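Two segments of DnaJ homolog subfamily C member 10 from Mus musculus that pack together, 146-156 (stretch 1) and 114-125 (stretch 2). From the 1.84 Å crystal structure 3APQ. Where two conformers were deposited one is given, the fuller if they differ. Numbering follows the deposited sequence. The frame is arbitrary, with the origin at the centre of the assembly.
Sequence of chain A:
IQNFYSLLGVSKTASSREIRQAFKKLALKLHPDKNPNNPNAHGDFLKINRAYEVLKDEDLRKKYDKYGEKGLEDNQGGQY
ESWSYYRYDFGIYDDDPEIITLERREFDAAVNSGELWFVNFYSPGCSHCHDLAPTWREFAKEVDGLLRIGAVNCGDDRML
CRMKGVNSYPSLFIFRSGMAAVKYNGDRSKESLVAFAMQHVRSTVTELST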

ATOM      1  N   LEU A 146     -19.976  -4.781  -4.228  1.00 15.33           N
ATOM      2  CA  LEU A 146     -20.870  -5.462  -3.267  1.00 18.16           C
ATOM      3  C   LEU A 146     -20.441  -5.226  -1.836  1.00 17.87           C
ATOM      4  O   LEU A 146     -21.256  -5.287  -0.918  1.00 20.03           O
ATOM      5  CB  LEU A 146     -20.948  -6.952  -3.545  1.00 18.85           C
ATOM      6  CG  LEU A 146     -21.423  -7.173  -4.983  1.00 20.36           C
ATOM      7  CD1 LEU A 146     -21.381  -8.663  -5.246  1.00 20.05           C
ATOM      8  CD2 LEU A 146     -22.873  -6.661  -5.186  1.00 22.51           C
ATOM      9  N   LEU A 147     -19.137  -5.028  -1.665  1.00 15.84           N
ATOM     10  CA  LEU A 147     -18.521  -4.562  -0.441  1.00 16.66           C
ATOM     11  C   LEU A 147     -17.189  -3.930  -0.831  1.00 16.58           C
ATOM     12  O   LEU A 147     -16.772  -3.969  -2.019  1.00 16.98           O
ATOM     13  CB  LEU A 147     -18.299  -5.727   0.567  1.00 15.96           C
ATOM     14  CG  LEU A 147     -17.207  -6.738   0.227  1.00 14.91           C
ATOM     15  CD1 LEU A 147     -16.780  -7.515   1.543  1.00 16.59           C
ATOM     16  CD2 LEU A 147     -17.604  -7.694  -0.940  1.00 16.53           C
ATOM     17  N   ARG A 148     -16.521  -3.320   0.144  1.00 16.39           N
ATOM     18  CA  ARG A 148     -15.265  -2.644  -0.154  1.00 15.02           C
ATOM     19  C   ARG A 148     -14.098  -3.572   0.119  1.00 15.58           C
ATOM     20  O   ARG A 148     -14.001  -4.209   1.193  1.00 15.13           O
ATOM     21  CB  ARG A 148     -15.087  -1.383   0.708  1.00 15.67           C
ATOM     22  CG  ARG A 148     -16.302  -0.495   0.758  1.00 16.95           C
ATOM     23  CD  ARG A 148     -16.529   0.272  -0.518  1.00 23.65           C
ATOM     24  NE  ARG A 148     -15.423   1.031  -1.118  1.00 23.63           N
ATOM     25  CZ  ARG A 148     -15.073   2.297  -0.885  1.00 23.39           C
ATOM     26  NH1 ARG A 148     -15.696   3.064  -0.009  1.00 24.85           N
ATOM     27  NH2 ARG A 148     -14.081   2.841  -1.610  1.00 21.33           N
ATOM     28  N   ILE A 149     -13.164  -3.595  -0.832  1.00 14.17           N
ATOM     29  CA  ILE A 149     -12.033  -4.479  -0.730  1.00 12.29           C
ATOM     30  C   ILE A 149     -10.784  -3.607  -0.580  1.00 12.37           C
ATOM     31  O   ILE A 149     -10.515  -2.697  -1.398  1.00 12.68           O
ATOM     32  CB  ILE A 149     -11.883  -5.421  -1.987  1.00 10.65           C
ATOM     33  CG1 ILE A 149     -13.167  -6.238  -2.274  1.00 13.77           C
ATOM     34  CG2 ILE A 149     -10.534  -6.215  -1.927  1.00 13.72           C
ATOM     35  CD1 ILE A 149     -13.696  -7.048  -1.102  1.00 13.18           C
ATOM     36  N   GLY A 150     -10.028  -3.913   0.479  1.00 12.66           N
ATOM     37  CA  GLY A 150      -8.823  -3.124   0.863  1.00 11.70           C
ATOM     38  C   GLY A 150      -7.550  -3.951   0.963  1.00 11.89           C
ATOM     39  O   GLY A 150      -7.578  -5.196   0.954  1.00 12.83           O
ATOM     40  N   ALA A 151      -6.436  -3.245   1.048  1.00 10.29           N
ATOM     41  CA  ALA A 151      -5.142  -3.858   1.270  1.00 11.08           C
ATOM     42  C   ALA A 151      -4.376  -2.908   2.145  1.00 12.08           C
ATOM     43  O   ALA A 151      -4.506  -1.677   1.994  1.00 11.80           O
ATOM     44  CB  ALA A 151      -4.414  -4.059  -0.090  1.00 13.50           C
ATOM     45  N   VAL A 152      -3.610  -3.448   3.093  1.00 12.37           N
ATOM     46  CA  VAL A 152      -2.730  -2.628   3.937  1.00 12.40           C
ATOM     47  C   VAL A 152      -1.298  -3.177   3.848  1.00 13.94           C
ATOM     48  O   VAL A 152      -1.055  -4.358   4.098  1.00 15.22           O
ATOM     49  CB  VAL A 152      -3.178  -2.580   5.397  1.00 12.81           C
ATOM     50  CG1 VAL A 152      -2.064  -1.988   6.273  1.00 12.38           C
ATOM     51  CG2 VAL A 152      -4.451  -1.747   5.594  1.00 11.90           C
ATOM     52  N   ASN A 153      -0.353  -2.308   3.487  1.00 14.50           N
ATOM     53  CA  ASN A 153       1.042  -2.680   3.431  1.00 15.48           C
ATOM     54  C   ASN A 153       1.631  -2.434   4.814  1.00 15.11           C
ATOM     55  O   ASN A 153       1.999  -1.283   5.188  1.00 16.69           O
ATOM     56  CB  ASN A 153       1.779  -1.842   2.375  1.00 15.59           C
ATOM     57  CG  ASN A 153       3.270  -2.166   2.298  1.00 19.28           C
ATOM     58  OD1 ASN A 153       3.776  -3.033   3.008  1.00 19.04           O
ATOM     59  ND2 ASN A 153       3.986  -1.437   1.434  1.00 21.27           N
ATOM     60  N   CYS A 154       1.748  -3.521   5.562  1.00 15.97           N
ATOM     61  CA  CYS A 154       2.384  -3.466   6.875  1.00 17.22           C
ATOM     62  C   CYS A 154       3.846  -3.080   6.840  1.00 18.71           C
ATOM     63  O   CYS A 154       4.351  -2.626   7.864  1.00 19.45           O
ATOM     64  CB  CYS A 154       2.218  -4.759   7.661  1.00 16.56           C
ATOM     65  SG  CYS A 154       0.486  -5.170   7.877  1.00 19.15           S
ATOM     66  N   GLY A 155       4.520  -3.232   5.704  1.00 18.87           N
ATOM     67  CA  GLY A 155       5.903  -2.708   5.600  1.00 21.41           C
ATOM     68  C   GLY A 155       5.981  -1.226   5.782  1.00 22.92           C
ATOM     69  O   GLY A 155       6.939  -0.688   6.384  1.00 25.10           O
ATOM     70  N   ASP A 156       4.974  -0.528   5.296  1.00 23.89           N
ATOM     71  CA  ASP A 156       4.911   0.920   5.450  1.00 24.88           C
ATOM     72  C   ASP A 156       4.329   1.442   6.772  1.00 25.21           C
ATOM     73  O   ASP A 156       4.536   2.611   7.098  1.00 26.04           O
ATOM     74  CB  ASP A 156       4.172   1.529   4.262  1.00 26.03           C
ATOM     75  CG  ASP A 156       5.068   1.668   3.013  1.00 28.62           C
ATOM     76  OD1 ASP A 156       6.294   1.393   3.057  1.00 32.87           O
ATOM     77  OD2 ASP A 156       4.522   2.058   1.980  1.00 30.65           O
TER
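Stretch 2, residues 114-125: GELWFVNFYSPG

Two adjacent strands of a parallel β-sheet satisfy each other's backbone by a simple rule: on each strand, the residues that hydrogen-bond across a given edge alternate with residues whose polar groups point the other way. The pairing of 114-125 with 146-156 in DnaJ homolog subfamily C member 10 follows this rule for the whole length of the contact. Stretch 2 leaves a helix at G114, whose positive phi suits glycine, passes through E115 and becomes extended, with strand geometry through W117 to Y122. It runs in the same direction as strand 148-153, the two axes crossing at -22° and approaching to 4.3 Å. The register is unbroken: R148 lies beside W117, I149 beside F118, G150 beside V119, A151 beside N120, V152 beside F121 and N153 beside Y122.

Seven backbone hydrogen bonds form the ladder. R148 N donates to L116 O at 2.9 Å, and R148 O accepts from F118 N at 2.8 Å, so one residue of stretch 1 bridges two residues of stretch 2 spaced two apart. The pattern then steps along by two. G150 N donates to F118 O (2.8 Å, nearly linear at 174°) and G150 O accepts from N120 N at 3.0 Å; V152 N reaches N120 O at 2.8 Å, while V152 O receives Y122 N at 2.9 Å. Beyond the strand, C154 N still donates to Y122 O at 2.9 Å, although its angle has fallen to 149° as the chain turns into helical phi/psi. Several of the same carbonyls take a second, weaker contact from a CA-H group: W117 CA lies 3.2 Å from R148 O, and A151 CA 3.2 Å from N120 O.

Side chains divide between the two faces. On the face of R148 and W117, R148 CB sits over the indole, 3.3 Å from the centroid of its six-membered ring, and the guanidinium turns one face to W117 CZ2. Its charge is met at the edge by E115: R148 NH1 donates to E115 OE2 at 3.1 Å in a salt bridge, with a weak second bond from R148 NH1 to E115 OE1 at 3.4 Å. G150 belongs to this face too, and an ideal CB there would be tight against W117 CE3 and V119 CG2. Farther along, V152 CG2 packs on V119 CG1 at 3.8 Å and V152 CB on F121 CD1 at 3.7 Å.

On the other face, I149 CD1 meets F118 CB at 4.0 Å, and A151 CB touches the edge of the Y122 ring at CE2, 3.7 Å away. The end of the Y122 side chain comes nearer stretch 1, and N153 CA lies over the face of its ring, 4.0 Å from the centroid. N153 also serves its own turn: its OD1 accepts a weak bond from G155 N at 2.8 Å, while N153 OD1 lies 3.3 Å from P124 CD. Where the ladder ends, a local side-chain acceptor takes up the next amide.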

ATOM      1  N   GLY A 114     -18.950   2.688   8.615  1.00 28.33           N
ATOM      2  CA  GLY A 114     -20.155   1.849   8.533  1.00 28.65           C
ATOM      3  C   GLY A 114     -20.211   0.948   7.295  1.00 27.30           C
ATOM      4  O   GLY A 114     -21.050   0.067   7.195  1.00 28.05           O
ATOM      5  N   GLU A 115     -19.309   1.143   6.348  1.00 24.85           N
ATOM      6  CA  GLU A 115     -19.304   0.293   5.154  1.00 22.34           C
ATOM      7  C   GLU A 115     -18.609  -1.005   5.482  1.00 19.66           C
ATOM      8  O   GLU A 115     -17.736  -1.031   6.356  1.00 19.09           O
ATOM      9  CB  GLU A 115     -18.534   1.009   4.069  1.00 21.77           C
ATOM     10  CG  GLU A 115     -19.300   2.103   3.396  1.00 25.98           C
ATOM     11  CD  GLU A 115     -18.495   2.717   2.225  1.00 31.91           C
ATOM     12  OE1 GLU A 115     -17.920   3.810   2.388  1.00 36.39           O
ATOM     13  OE2 GLU A 115     -18.411   2.111   1.145  1.00 34.35           O
ATOM     14  N   LEU A 116     -18.962  -2.076   4.789  1.00 17.91           N
ATOM     15  CA  LEU A 116     -18.329  -3.371   5.036  1.00 17.88           C
ATOM     16  C   LEU A 116     -16.982  -3.434   4.250  1.00 16.53           C
ATOM     17  O   LEU A 116     -16.990  -3.251   3.038  1.00 15.16           O
ATOM     18  CB  LEU A 116     -19.258  -4.492   4.586  1.00 19.62           C
ATOM     19  CG  LEU A 116     -18.681  -5.920   4.631  1.00 19.65           C
ATOM     20  CD1 LEU A 116     -18.399  -6.260   6.086  1.00 21.84           C
ATOM     21  CD2 LEU A 116     -19.593  -6.965   4.048  1.00 22.58           C
ATOM     22  N   TRP A 117     -15.877  -3.630   4.950  1.00 15.68           N
ATOM     23  CA  TRP A 117     -14.542  -3.676   4.310  1.00 15.85           C
ATOM     24  C   TRP A 117     -13.879  -5.013   4.564  1.00 16.86           C
ATOM     25  O   TRP A 117     -13.833  -5.491   5.730  1.00 20.27           O
ATOM     26  CB  TRP A 117     -13.654  -2.604   4.912  1.00 14.56           C
ATOM     27  CG  TRP A 117     -13.839  -1.256   4.308  1.00 15.53           C
ATOM     28  CD1 TRP A 117     -14.729  -0.272   4.703  1.00 15.38           C
ATOM     29  CD2 TRP A 117     -13.087  -0.702   3.212  1.00 12.42           C
ATOM     30  NE1 TRP A 117     -14.546   0.864   3.914  1.00 14.98           N
ATOM     31  CE2 TRP A 117     -13.573   0.617   2.985  1.00 12.61           C
ATOM     32  CE3 TRP A 117     -12.071  -1.201   2.387  1.00 13.30           C
ATOM     33  CZ2 TRP A 117     -13.052   1.462   1.975  1.00 13.87           C
ATOM     34  CZ3 TRP A 117     -11.550  -0.361   1.386  1.00 11.68           C
ATOM     35  CH2 TRP A 117     -12.069   0.948   1.180  1.00 12.16           C
ATOM     36  N   PHE A 118     -13.273  -5.602   3.543  1.00 15.12           N
ATOM     37  CA  PHE A 118     -12.519  -6.818   3.715  1.00 14.23           C
ATOM     38  C   PHE A 118     -11.107  -6.472   3.263  1.00 13.51           C
ATOM     39  O   PHE A 118     -10.906  -6.077   2.090  1.00 12.97           O
ATOM     40  CB  PHE A 118     -13.150  -7.857   2.793  1.00 14.86           C
ATOM     41  CG  PHE A 118     -12.627  -9.274   2.966  1.00 14.74           C
ATOM     42  CD1 PHE A 118     -12.984 -10.223   2.023  1.00 14.11           C
ATOM     43  CD2 PHE A 118     -11.871  -9.692   4.099  1.00 14.88           C
ATOM     44  CE1 PHE A 118     -12.570 -11.571   2.163  1.00 16.07           C
ATOM     45  CE2 PHE A 118     -11.451 -11.007   4.233  1.00 16.15           C
ATOM     46  CZ  PHE A 118     -11.794 -11.963   3.262  1.00 15.16           C
ATOM     47  N   VAL A 119     -10.179  -6.528   4.218  1.00 13.21           N
ATOM     48  CA  VAL A 119      -8.836  -5.995   4.056  1.00 12.97           C
ATOM     49  C   VAL A 119      -7.748  -7.086   4.185  1.00 12.79           C
ATOM     50  O   VAL A 119      -7.765  -7.913   5.108  1.00 13.67           O
ATOM     51  CB  VAL A 119      -8.582  -4.890   5.112  1.00 14.53           C
ATOM     52  CG1 VAL A 119      -7.118  -4.317   4.992  1.00 16.20           C
ATOM     53  CG2 VAL A 119      -9.631  -3.791   4.938  1.00 13.48           C
ATOM     54  N   ASN A 120      -6.830  -7.068   3.222  1.00 13.33           N
ATOM     55  CA  ASN A 120      -5.683  -7.946   3.166  1.00 13.27           C
ATOM     56  C   ASN A 120      -4.505  -7.173   3.724  1.00 12.20           C
ATOM     57  O   ASN A 120      -4.047  -6.195   3.081  1.00 12.34           O
ATOM     58  CB  ASN A 120      -5.416  -8.314   1.706  1.00 11.94           C
ATOM     59  CG  ASN A 120      -4.138  -9.100   1.510  1.00 14.29           C
ATOM     60  OD1 ASN A 120      -3.443  -9.438   2.469  1.00 15.81           O
ATOM     61  ND2 ASN A 120      -3.855  -9.447   0.261  1.00 15.59           N
ATOM     62  N   PHE A 121      -4.045  -7.593   4.905  1.00 12.59           N
ATOM     63  CA  PHE A 121      -2.845  -7.046   5.558  1.00 13.11           C
ATOM     64  C   PHE A 121      -1.664  -7.886   5.096  1.00 13.84           C
ATOM     65  O   PHE A 121      -1.582  -9.093   5.388  1.00 14.10           O
ATOM     66  CB  PHE A 121      -2.925  -7.106   7.094  1.00 13.73           C
ATOM     67  CG  PHE A 121      -3.945  -6.173   7.688  1.00 16.59           C
ATOM     68  CD1 PHE A 121      -3.569  -4.936   8.169  1.00 18.81           C
ATOM     69  CD2 PHE A 121      -5.275  -6.576   7.805  1.00 17.96           C
ATOM     70  CE1 PHE A 121      -4.525  -4.075   8.719  1.00 20.19           C
ATOM     71  CE2 PHE A 121      -6.244  -5.712   8.339  1.00 17.83           C
ATOM     72  CZ  PHE A 121      -5.854  -4.469   8.802  1.00 22.86           C
ATOM     73  N   TYR A 122      -0.774  -7.268   4.355  1.00 13.88           N
ATOM     74  CA  TYR A 122       0.372  -8.000   3.773  1.00 15.35           C
ATOM     75  C   TYR A 122       1.688  -7.315   4.144  1.00 16.72           C
ATOM     76  O   TYR A 122       1.701  -6.266   4.789  1.00 14.71           O
ATOM     77  CB  TYR A 122       0.146  -8.129   2.234  1.00 16.22           C
ATOM     78  CG  TYR A 122       0.189  -6.801   1.486  1.00 15.41           C
ATOM     79  CD1 TYR A 122       1.387  -6.373   0.945  1.00 17.47           C
ATOM     80  CD2 TYR A 122      -0.935  -5.976   1.322  1.00 14.83           C
ATOM     81  CE1 TYR A 122       1.517  -5.165   0.293  1.00 20.17           C
ATOM     82  CE2 TYR A 122      -0.798  -4.691   0.619  1.00 16.70           C
ATOM     83  CZ  TYR A 122       0.433  -4.337   0.108  1.00 19.39           C
ATOM     84  OH  TYR A 122       0.708  -3.163  -0.617  1.00 24.48           O
ATOM     85  N   SER A 123       2.823  -7.916   3.776  1.00 17.22           N
ATOM     86  CA  SER A 123       4.109  -7.330   4.078  0.50 18.00           C
ATOM     87  C   SER A 123       5.022  -7.613   2.880  1.00 19.07           C
ATOM     88  O   SER A 123       4.840  -8.633   2.210  1.00 18.96           O
ATOM     89  CB  SER A 123       4.669  -7.911   5.378  0.50 18.96           C
ATOM     90  OG  SER A 123       5.978  -7.455   5.647  0.50 17.49           O
ATOM     91  N   PRO A 124       5.972  -6.693   2.593  1.00 19.64           N
ATOM     92  CA  PRO A 124       6.904  -6.944   1.495  1.00 19.80           C
ATOM     93  C   PRO A 124       7.764  -8.206   1.824  1.00 20.49           C
ATOM     94  O   PRO A 124       7.958  -8.539   2.997  1.00 20.83           O
ATOM     95  CB  PRO A 124       7.782  -5.662   1.475  1.00 19.76           C
ATOM     96  CG  PRO A 124       7.611  -5.030   2.824  1.00 23.16           C
ATOM     97  CD  PRO A 124       6.141  -5.330   3.137  1.00 21.51           C
ATOM     98  N   GLY A 125       8.247  -8.914   0.816  1.00 20.98           N
ATOM     99  CA  GLY A 125       9.109 -10.061   1.078  1.00 20.69           C
ATOM    100  C   GLY A 125       8.345 -11.283   1.596  1.00 21.80           C
ATOM    101  O   GLY A 125       8.920 -12.131   2.289  1.00 23.72           O
TER